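Local coordinates for tubulin-like protein CetZ (Methanosaeta thermophila, PDB 3ZID), which binds GTP and probably hydrolyses it as a tubulin/FtsZ-family cytoskeletal GTPase, and is thought to take part in controlling archaeal cell shape, at residues E95-R100 and H126-R131; Q154-C159 and V329-K334; Y261-N264 and G268-G271. All blocks are in the same frame, centred on the assembly; numbering follows the deposited sequence.

Contact 1: E95-R100 and H126-R131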
loop_
_atom_site.group_PDB
_atom_site.type_symbol
_atom_site.label_atom_id
_atom_site.label_comp_id
_atom_site.label_asym_id
_atom_site.label_seq_id
_atom_site.Cartn_x
_atom_site.Cartn_y
_atom_site.Cartn_z
ATOM N N GLU A 95 -0.319 -9.656 -21.157
ATOM C CA GLU A 95 -0.055 -10.990 -21.680
ATOM C C GLU A 95 0.627 -11.856 -20.626
ATOM O O GLU A 95 0.250 -13.008 -20.403
ATOM C CB GLU A 95 0.794 -10.906 -22.946
ATOM C CG GLU A 95 1.370 -12.230 -23.394
ATOM C CD GLU A 95 2.090 -12.131 -24.729
ATOM O OE1 GLU A 95 2.113 -11.021 -25.310
ATOM O OE2 GLU A 95 2.615 -13.164 -25.201
ATOM N N GLU A 96 1.624 -11.280 -19.964
ATOM C CA GLU A 96 2.367 -11.990 -18.938
ATOM C C GLU A 96 1.461 -12.448 -17.805
ATOM O O GLU A 96 1.634 -13.541 -17.255
ATOM C CB GLU A 96 3.492 -11.110 -18.390
ATOM C CG GLU A 96 4.316 -11.776 -17.293
ATOM C CD GLU A 96 4.865 -13.136 -17.680
ATOM O OE1 GLU A 96 5.214 -13.328 -18.867
ATOM O OE2 GLU A 96 4.918 -14.020 -16.792
ATOM N N ILE A 97 0.488 -11.613 -17.464
ATOM C CA ILE A 97 -0.480 -11.955 -16.430
ATOM C C ILE A 97 -1.419 -13.065 -16.887
ATOM O O ILE A 97 -1.614 -14.055 -16.180
ATOM C CB ILE A 97 -1.288 -10.715 -16.023
ATOM C CG1 ILE A 97 -0.364 -9.719 -15.324
ATOM C CG2 ILE A 97 -2.478 -11.107 -15.164
ATOM C CD1 ILE A 97 -0.910 -8.327 -15.240
ATOM N N GLU A 98 -1.977 -12.911 -18.086
ATOM C CA GLU A 98 -2.929 -13.890 -18.615
ATOM C C GLU A 98 -2.330 -15.284 -18.812
ATOM O O GLU A 98 -3.041 -16.281 -18.731
ATOM C CB GLU A 98 -3.587 -13.374 -19.893
ATOM C CG GLU A 98 -4.599 -12.271 -19.617
ATOM C CD GLU A 98 -4.936 -11.442 -20.841
ATOM O OE1 GLU A 98 -4.310 -11.653 -21.904
ATOM O OE2 GLU A 98 -5.836 -10.581 -20.739
ATOM N N LYS A 99 -1.021 -15.353 -19.033
ATOM C CA LYS A 99 -0.333 -16.637 -19.160
ATOM C C LYS A 99 -0.460 -17.499 -17.909
ATOM O O LYS A 99 -0.287 -18.714 -17.975
ATOM C CB LYS A 99 1.162 -16.421 -19.415
ATOM C CG LYS A 99 1.514 -15.820 -20.761
ATOM C CD LYS A 99 3.024 -15.761 -20.941
ATOM C CE LYS A 99 3.399 -15.232 -22.319
ATOM N NZ LYS A 99 4.874 -15.228 -22.527
ATOM N N ARG A 100 -0.769 -16.871 -16.774
ATOM C CA ARG A 100 -0.785 -17.578 -15.505
ATOM C C ARG A 100 -2.178 -17.982 -15.052
ATOM O O ARG A 100 -2.354 -18.445 -13.927
ATOM C CB ARG A 100 -0.076 -16.758 -14.436
ATOM C CG ARG A 100 1.270 -16.290 -14.906
ATOM C CD ARG A 100 2.185 -15.890 -13.779
ATOM N NE ARG A 100 3.490 -15.522 -14.313
ATOM C CZ ARG A 100 4.615 -15.525 -13.611
ATOM N NH1 ARG A 100 4.601 -15.887 -12.330
ATOM N NH2 ARG A 100 5.752 -15.171 -14.196
ATOM N N HIS A 126 -7.281 -0.871 -13.941
ATOM C CA HIS A 126 -8.386 -0.633 -14.852
ATOM C C HIS A 126 -8.537 -1.793 -15.822
ATOM O O HIS A 126 -9.631 -2.315 -16.037
ATOM C CB HIS A 126 -8.173 0.659 -15.654
ATOM C CG HIS A 126 -9.312 0.974 -16.582
ATOM N ND1 HIS A 126 -10.591 1.232 -16.129
ATOM C CD2 HIS A 126 -9.383 0.985 -17.934
ATOM C CE1 HIS A 126 -11.388 1.438 -17.163
ATOM N NE2 HIS A 126 -10.679 1.298 -18.267
ATOM N N GLU A 127 -7.424 -2.184 -16.422
ATOM C CA GLU A 127 -7.441 -3.260 -17.393
ATOM C C GLU A 127 -7.774 -4.604 -16.757
ATOM O O GLU A 127 -8.524 -5.399 -17.318
ATOM C CB GLU A 127 -6.101 -3.311 -18.127
ATOM C CG GLU A 127 -5.876 -2.116 -19.039
ATOM C CD GLU A 127 -7.009 -1.956 -20.053
ATOM O OE1 GLU A 127 -7.450 -2.982 -20.634
ATOM O OE2 GLU A 127 -7.464 -0.812 -20.263
ATOM N N LEU A 128 -7.248 -4.834 -15.559
ATOM C CA LEU A 128 -7.479 -6.091 -14.842
ATOM C C LEU A 128 -8.950 -6.300 -14.478
ATOM O O LEU A 128 -9.469 -7.430 -14.554
ATOM C CB LEU A 128 -6.604 -6.166 -13.577
ATOM C CG LEU A 128 -5.101 -6.345 -13.817
ATOM C CD1 LEU A 128 -4.316 -6.170 -12.528
ATOM C CD2 LEU A 128 -4.801 -7.693 -14.470
ATOM N N LYS A 129 -9.617 -5.217 -14.078
ATOM C CA LYS A 129 -11.028 -5.283 -13.698
ATOM C C LYS A 129 -11.889 -5.716 -14.870
ATOM O O LYS A 129 -12.883 -6.402 -14.677
ATOM C CB LYS A 129 -11.540 -3.954 -13.152
ATOM C CG LYS A 129 -11.127 -3.639 -11.736
ATOM C CD LYS A 129 -11.714 -2.307 -11.329
ATOM C CE LYS A 129 -13.233 -2.360 -11.370
ATOM N NZ LYS A 129 -13.821 -1.004 -11.593
ATOM N N LYS A 130 -11.516 -5.283 -16.075
ATOM C CA LYS A 130 -12.188 -5.722 -17.296
ATOM C C LYS A 130 -12.011 -7.215 -17.543
ATOM O O LYS A 130 -12.952 -7.896 -17.913
ATOM C CB LYS A 130 -11.633 -4.999 -18.518
ATOM C CG LYS A 130 -11.882 -3.525 -18.577
ATOM C CD LYS A 130 -11.217 -2.990 -19.843
ATOM C CE LYS A 130 -11.050 -1.504 -19.817
ATOM N NZ LYS A 130 -10.227 -1.063 -20.979
ATOM N N ARG A 131 -10.798 -7.716 -17.329
ATOM C CA ARG A 131 -10.457 -9.088 -17.689
ATOM C C ARG A 131 -10.858 -10.107 -16.628
ATOM O O ARG A 131 -11.211 -11.242 -16.953
ATOM C CB ARG A 131 -8.964 -9.191 -17.992
ATOM C CG ARG A 131 -8.594 -8.617 -19.345
ATOM C CD ARG A 131 -7.168 -8.090 -19.358
ATOM N NE ARG A 131 -6.858 -7.363 -20.591
ATOM C CZ ARG A 131 -7.242 -6.113 -20.846
ATOM N NH1 ARG A 131 -7.966 -5.440 -19.964
ATOM N NH2 ARG A 131 -6.904 -5.535 -21.992
HETATM O O HOH W 1 -5.309 -8.310 -22.471
#
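Glu98 and Arg131 form the polar half of this helix-to-helix contact. Glu98, its chain extended beyond CG, sends OE2 to the edge of the Arg131 guanidinium and near its plane, giving a salt bridge of 3.4 Å from OE2 to Arg131 NE; carboxylate and guanidinium are turned 23° apart. A water bridges the same two atoms, donating a hydrogen bond to Glu98 OE2 at 2.9 Å and accepting one from Arg131 NE at 2.6 Å. At its other end the guanidinium is tied back to its own helix: Arg131 NH1 donates to Glu127 OE1 at 2.6 Å and to Glu127 O at 2.7 Å. Lys130 NZ takes the second oxygen, Glu127 OE2, and completes a four-residue ionic network. A leucine in place of Arg131 would probably leave Glu98 without its positive mate and Glu127 with Lys130 alone, breaking the charged link.

The apolar half is Leu128 CD2 against both branches of Ile97, 4.0 Å from CD1 and 4.2 Å from CG2, the side chains crossing at about a right angle.

Helices 79-98 and 117-131 meet beside the parallel GTPase sheet: Ile97 and Leu128 both rest on Leu7 of strand 3-9, and Ile97 also reaches Ile46 of strand 42-49.

Contact 2: Q154-C159 and V329-K334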
loop_
_atom_site.group_PDB
_atom_site.type_symbol
_atom_site.label_atom_id
_atom_site.label_comp_id
_atom_site.label_asym_id
_atom_site.label_seq_id
_atom_site.Cartn_x
_atom_site.Cartn_y
_atom_site.Cartn_z
ATOM N N GLN A 154 3.665 15.443 -4.776
ATOM C CA GLN A 154 2.736 15.725 -5.859
ATOM C C GLN A 154 2.248 14.474 -6.541
ATOM O O GLN A 154 1.066 14.340 -6.824
ATOM C CB GLN A 154 3.378 16.611 -6.919
ATOM C CG GLN A 154 3.778 17.987 -6.489
ATOM C CD GLN A 154 4.397 18.738 -7.644
ATOM O OE1 GLN A 154 4.411 18.243 -8.775
ATOM N NE2 GLN A 154 4.936 19.922 -7.370
ATOM N N ASN A 155 3.183 13.575 -6.823
ATOM C CA ASN A 155 2.881 12.306 -7.443
ATOM C C ASN A 155 1.911 11.536 -6.566
ATOM O O ASN A 155 0.964 10.914 -7.058
ATOM C CB ASN A 155 4.165 11.495 -7.619
ATOM C CG ASN A 155 5.004 11.974 -8.782
ATOM O OD1 ASN A 155 4.545 12.760 -9.604
ATOM N ND2 ASN A 155 6.239 11.475 -8.871
ATOM N N ALA A 156 2.178 11.565 -5.256
ATOM C CA ALA A 156 1.347 10.850 -4.286
ATOM C C ALA A 156 -0.102 11.297 -4.364
ATOM O O ALA A 156 -1.011 10.481 -4.486
ATOM C CB ALA A 156 1.883 11.054 -2.888
ATOM N N ALA A 157 -0.304 12.609 -4.357
ATOM C CA ALA A 157 -1.648 13.175 -4.374
ATOM C C ALA A 157 -2.438 12.753 -5.596
ATOM O O ALA A 157 -3.600 12.355 -5.479
ATOM C CB ALA A 157 -1.589 14.704 -4.276
ATOM N N PHE A 158 -1.822 12.852 -6.769
ATOM C CA PHE A 158 -2.509 12.459 -8.001
ATOM C C PHE A 158 -2.682 10.954 -8.170
ATOM O O PHE A 158 -3.651 10.493 -8.791
ATOM C CB PHE A 158 -1.828 13.056 -9.216
ATOM C CG PHE A 158 -1.935 14.544 -9.265
ATOM C CD1 PHE A 158 -3.170 15.153 -9.440
ATOM C CD2 PHE A 158 -0.808 15.327 -9.160
ATOM C CE1 PHE A 158 -3.275 16.530 -9.485
ATOM C CE2 PHE A 158 -0.901 16.703 -9.220
ATOM C CZ PHE A 158 -2.136 17.303 -9.386
ATOM N N CYS A 159 -1.722 10.193 -7.663
ATOM C CA CYS A 159 -1.831 8.739 -7.738
ATOM C C CYS A 159 -3.002 8.247 -6.904
ATOM O O CYS A 159 -3.808 7.424 -7.360
ATOM C CB CYS A 159 -0.551 8.070 -7.250
ATOM S SG CYS A 159 -0.683 6.264 -7.253
ATOM N N VAL A 329 -5.269 13.993 4.306
ATOM C CA VAL A 329 -5.548 15.402 4.009
ATOM C C VAL A 329 -4.283 16.239 4.223
ATOM O O VAL A 329 -3.914 17.076 3.386
ATOM C CB VAL A 329 -6.731 15.934 4.837
ATOM C CG1 VAL A 329 -6.919 17.451 4.620
ATOM C CG2 VAL A 329 -8.001 15.173 4.466
ATOM N N GLU A 330 -3.586 15.941 5.315
ATOM C CA GLU A 330 -2.309 16.563 5.637
ATOM C C GLU A 330 -1.322 16.391 4.482
ATOM O O GLU A 330 -0.615 17.333 4.113
ATOM C CB GLU A 330 -1.761 15.949 6.932
ATOM C CG GLU A 330 -0.384 16.424 7.389
ATOM C CD GLU A 330 0.168 15.582 8.550
ATOM O OE1 GLU A 330 -0.462 14.560 8.908
ATOM O OE2 GLU A 330 1.245 15.928 9.090
ATOM N N LEU A 331 -1.283 15.185 3.914
ATOM C CA LEU A 331 -0.409 14.877 2.778
ATOM C C LEU A 331 -0.770 15.737 1.568
ATOM O O LEU A 331 0.109 16.266 0.874
ATOM C CB LEU A 331 -0.495 13.388 2.436
ATOM C CG LEU A 331 0.140 12.922 1.133
ATOM C CD1 LEU A 331 1.611 13.285 1.138
ATOM C CD2 LEU A 331 0.000 11.429 1.005
ATOM N N TYR A 332 -2.065 15.852 1.300
ATOM C CA TYR A 332 -2.546 16.662 0.180
ATOM C C TYR A 332 -2.150 18.133 0.308
ATOM O O TYR A 332 -1.673 18.744 -0.646
ATOM C CB TYR A 332 -4.061 16.529 0.048
ATOM C CG TYR A 332 -4.432 15.426 -0.900
ATOM C CD1 TYR A 332 -4.480 14.107 -0.470
ATOM C CD2 TYR A 332 -4.698 15.696 -2.239
ATOM C CE1 TYR A 332 -4.799 13.090 -1.336
ATOM C CE2 TYR A 332 -5.021 14.686 -3.118
ATOM C CZ TYR A 332 -5.066 13.380 -2.658
ATOM O OH TYR A 332 -5.383 12.357 -3.519
ATOM N N GLU A 333 -2.350 18.684 1.497
ATOM C CA GLU A 333 -2.014 20.068 1.782
ATOM C C GLU A 333 -0.515 20.313 1.597
ATOM O O GLU A 333 -0.109 21.340 1.051
ATOM C CB GLU A 333 -2.446 20.425 3.209
ATOM C CG GLU A 333 -3.955 20.449 3.437
ATOM C CD GLU A 333 -4.332 20.719 4.895
ATOM O OE1 GLU A 333 -3.424 20.738 5.757
ATOM O OE2 GLU A 333 -5.540 20.877 5.188
ATOM N N LYS A 334 0.313 19.344 1.982
ATOM C CA LYS A 334 1.760 19.501 1.798
ATOM C C LYS A 334 2.151 19.476 0.321
ATOM O O LYS A 334 3.041 20.217 -0.104
ATOM C CB LYS A 334 2.529 18.462 2.621
ATOM C CG LYS A 334 2.387 18.723 4.120
ATOM C CD LYS A 334 2.943 17.608 4.988
ATOM C CE LYS A 334 2.811 17.951 6.474
ATOM N NZ LYS A 334 3.161 16.791 7.343
#
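Ala157 and Tyr332 bury the most surface here, and their CA atoms are 5.8 Å apart, close for two helices. The Ala157 methyl sits over one face of the phenol ring as a CH-pi contact, its CB 4.0 Å from the ring centroid and 28° off the normal. It lies toward the CE2 side of the ring, with CB 3.6 Å from that atom. Beyond the methyl, Tyr332 OH gives a weak hydrogen bond to the backbone carbonyl Ala157 O at 2.6 Å, so one alanine meets the tyrosine with both its side chain and its main chain. The tyrosine side chain also touches Leu160 and Arg161 of helix 150-165.

The contact joins the nucleotide-binding domain of the tubulin/FtsZ fold, through helix 150-165, to the first turns of the long C-terminal helix 326-369, which follows strand 315-322 of the second domain.

Leu331 adds the apolar flank: its CD2 comes to 4.3 Å from Ala156 CB, while the leucine also packs on Leu153 and Leu160 of the same helix. Ala156 in turn lies against Val112, Ser113 and Pro144, about 8 Å from the bound GDP between nearest side-chain and ligand atoms.

Contact 3: Y261-N264 and G268-G271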
loop_
_atom_site.group_PDB
_atom_site.type_symbol
_atom_site.label_atom_id
_atom_site.label_comp_id
_atom_site.label_asym_id
_atom_site.label_seq_id
_atom_site.Cartn_x
_atom_site.Cartn_y
_atom_site.Cartn_z
ATOM N N TYR A 261 -0.753 2.162 8.751
ATOM C CA TYR A 261 -1.119 3.541 8.557
ATOM C C TYR A 261 -1.764 3.952 9.881
ATOM O O TYR A 261 -2.633 3.251 10.365
ATOM C CB TYR A 261 -2.109 3.656 7.385
ATOM C CG TYR A 261 -2.726 5.042 7.225
ATOM C CD1 TYR A 261 -3.893 5.387 7.895
ATOM C CD2 TYR A 261 -2.131 6.006 6.411
ATOM C CE1 TYR A 261 -4.455 6.651 7.751
ATOM C CE2 TYR A 261 -2.686 7.268 6.264
ATOM C CZ TYR A 261 -3.842 7.582 6.933
ATOM O OH TYR A 261 -4.382 8.834 6.791
ATOM N N PRO A 262 -1.357 5.101 10.451
ATOM C CA PRO A 262 -1.778 5.498 11.805
ATOM C C PRO A 262 -3.223 5.984 11.927
ATOM O O PRO A 262 -3.444 7.120 12.354
ATOM C CB PRO A 262 -0.831 6.656 12.142
ATOM C CG PRO A 262 -0.486 7.253 10.828
ATOM C CD PRO A 262 -0.437 6.085 9.850
ATOM N N ALA A 263 -4.191 5.141 11.586
ATOM C CA ALA A 263 -5.597 5.464 11.837
ATOM C C ALA A 263 -5.881 5.432 13.343
ATOM O O ALA A 263 -5.282 4.660 14.093
ATOM C CB ALA A 263 -6.512 4.516 11.101
ATOM N N ASN A 264 -6.755 6.316 13.795
ATOM C CA ASN A 264 -7.126 6.363 15.205
ATOM C C ASN A 264 -8.485 5.719 15.401
ATOM O O ASN A 264 -9.516 6.368 15.210
ATOM C CB ASN A 264 -7.137 7.804 15.731
ATOM C CG ASN A 264 -7.289 7.885 17.255
ATOM O OD1 ASN A 264 -7.863 7.002 17.898
ATOM N ND2 ASN A 264 -6.779 8.964 17.830
ATOM N N GLY A 268 -12.957 6.774 16.225
ATOM C CA GLY A 268 -14.005 6.373 15.300
ATOM C C GLY A 268 -13.693 6.555 13.815
ATOM O O GLY A 268 -14.610 6.646 12.997
ATOM N N GLU A 269 -12.409 6.555 13.460
ATOM C CA GLU A 269 -11.985 6.697 12.061
ATOM C C GLU A 269 -12.194 5.434 11.216
ATOM O O GLU A 269 -12.139 5.489 9.987
ATOM C CB GLU A 269 -10.531 7.149 11.993
ATOM C CG GLU A 269 -10.317 8.505 12.661
ATOM C CD GLU A 269 -8.904 9.033 12.509
ATOM O OE1 GLU A 269 -7.993 8.256 12.129
ATOM O OE2 GLU A 269 -8.706 10.236 12.770
ATOM N N ALA A 270 -12.406 4.299 11.873
ATOM C CA ALA A 270 -12.649 3.039 11.176
ATOM C C ALA A 270 -14.132 2.710 11.190
ATOM O O ALA A 270 -14.740 2.653 12.254
ATOM C CB ALA A 270 -11.847 1.890 11.819
ATOM N N GLY A 271 -14.715 2.523 10.006
ATOM C CA GLY A 271 -16.120 2.154 9.886
ATOM C C GLY A 271 -16.396 0.658 9.903
ATOM O O GLY A 271 -17.408 0.220 10.444
#
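A side chain meeting a backbone, rather than side chain meeting side chain, makes this contact: Glu269, just ahead of strand 270-279, reaches back to the loop at Ala263 and Asn264 that leads into that strand. The main bond runs from Asn264 N to Glu269 OE1, 2.8 Å long and nearly straight at 174°. The amide approaches from well above the carboxylate plane, 54° out of it. With CG set beside the backbone N (chi1 -61°) and the chain extended beyond it, the carboxylate of Glu269 is carried across to the Asn264 amide.

In the other direction Glu269 N gives a weak hydrogen bond to Asn264 O at 3.4 Å. Backbone and side chain of the glutamate thus hold the NH and the C=O of one residue. The methylenes of Glu269 lie alongside the same carbonyl, with CG 3.4 Å from Asn264 O, and OE1 is also 3.7 Å from Ala263 CA. The asparagine amide group leads away from the glutamate, and its OD1 accepts from the backbone of Ala267, a third bond within the loop.

Just before Ala263, Pro262 is the centre of an inverse gamma turn, with Ala263 N bonded to Tyr261 O at 2.7 Å. Tyr261 packs on Leu173 of strand 172-175 and on Leu322 and Leu328, while the backbone of Glu269 pairs with Glu323. The two bonds between Asn264 and Glu269 close a short loop in which the chain turns back into an inner strand of the mixed four-stranded sheet of the C-terminal domain of the tubulin/FtsZ fold.

The three contacts are spread through the two domains of the chain. Contact 1 lies within the GTPase domain and away from the nucleotide, contact 2 is the one near it, and contact 3 belongs to the second domain. Centres of contacts 1 and 2 are 29 Å apart, and those of contacts 1 and 3, on opposite sides of the chain's centre, 33 Å. Contacts 2 and 3 are closer, with centres 19 Å and nearest atoms about 6 Å apart. Along the sequence, contact 3 is nested inside the long loop closed by contact 2, and Tyr261 and Glu269 touch the start of helix 326-369, the helix that contact 2 docks beside the GDP pocket.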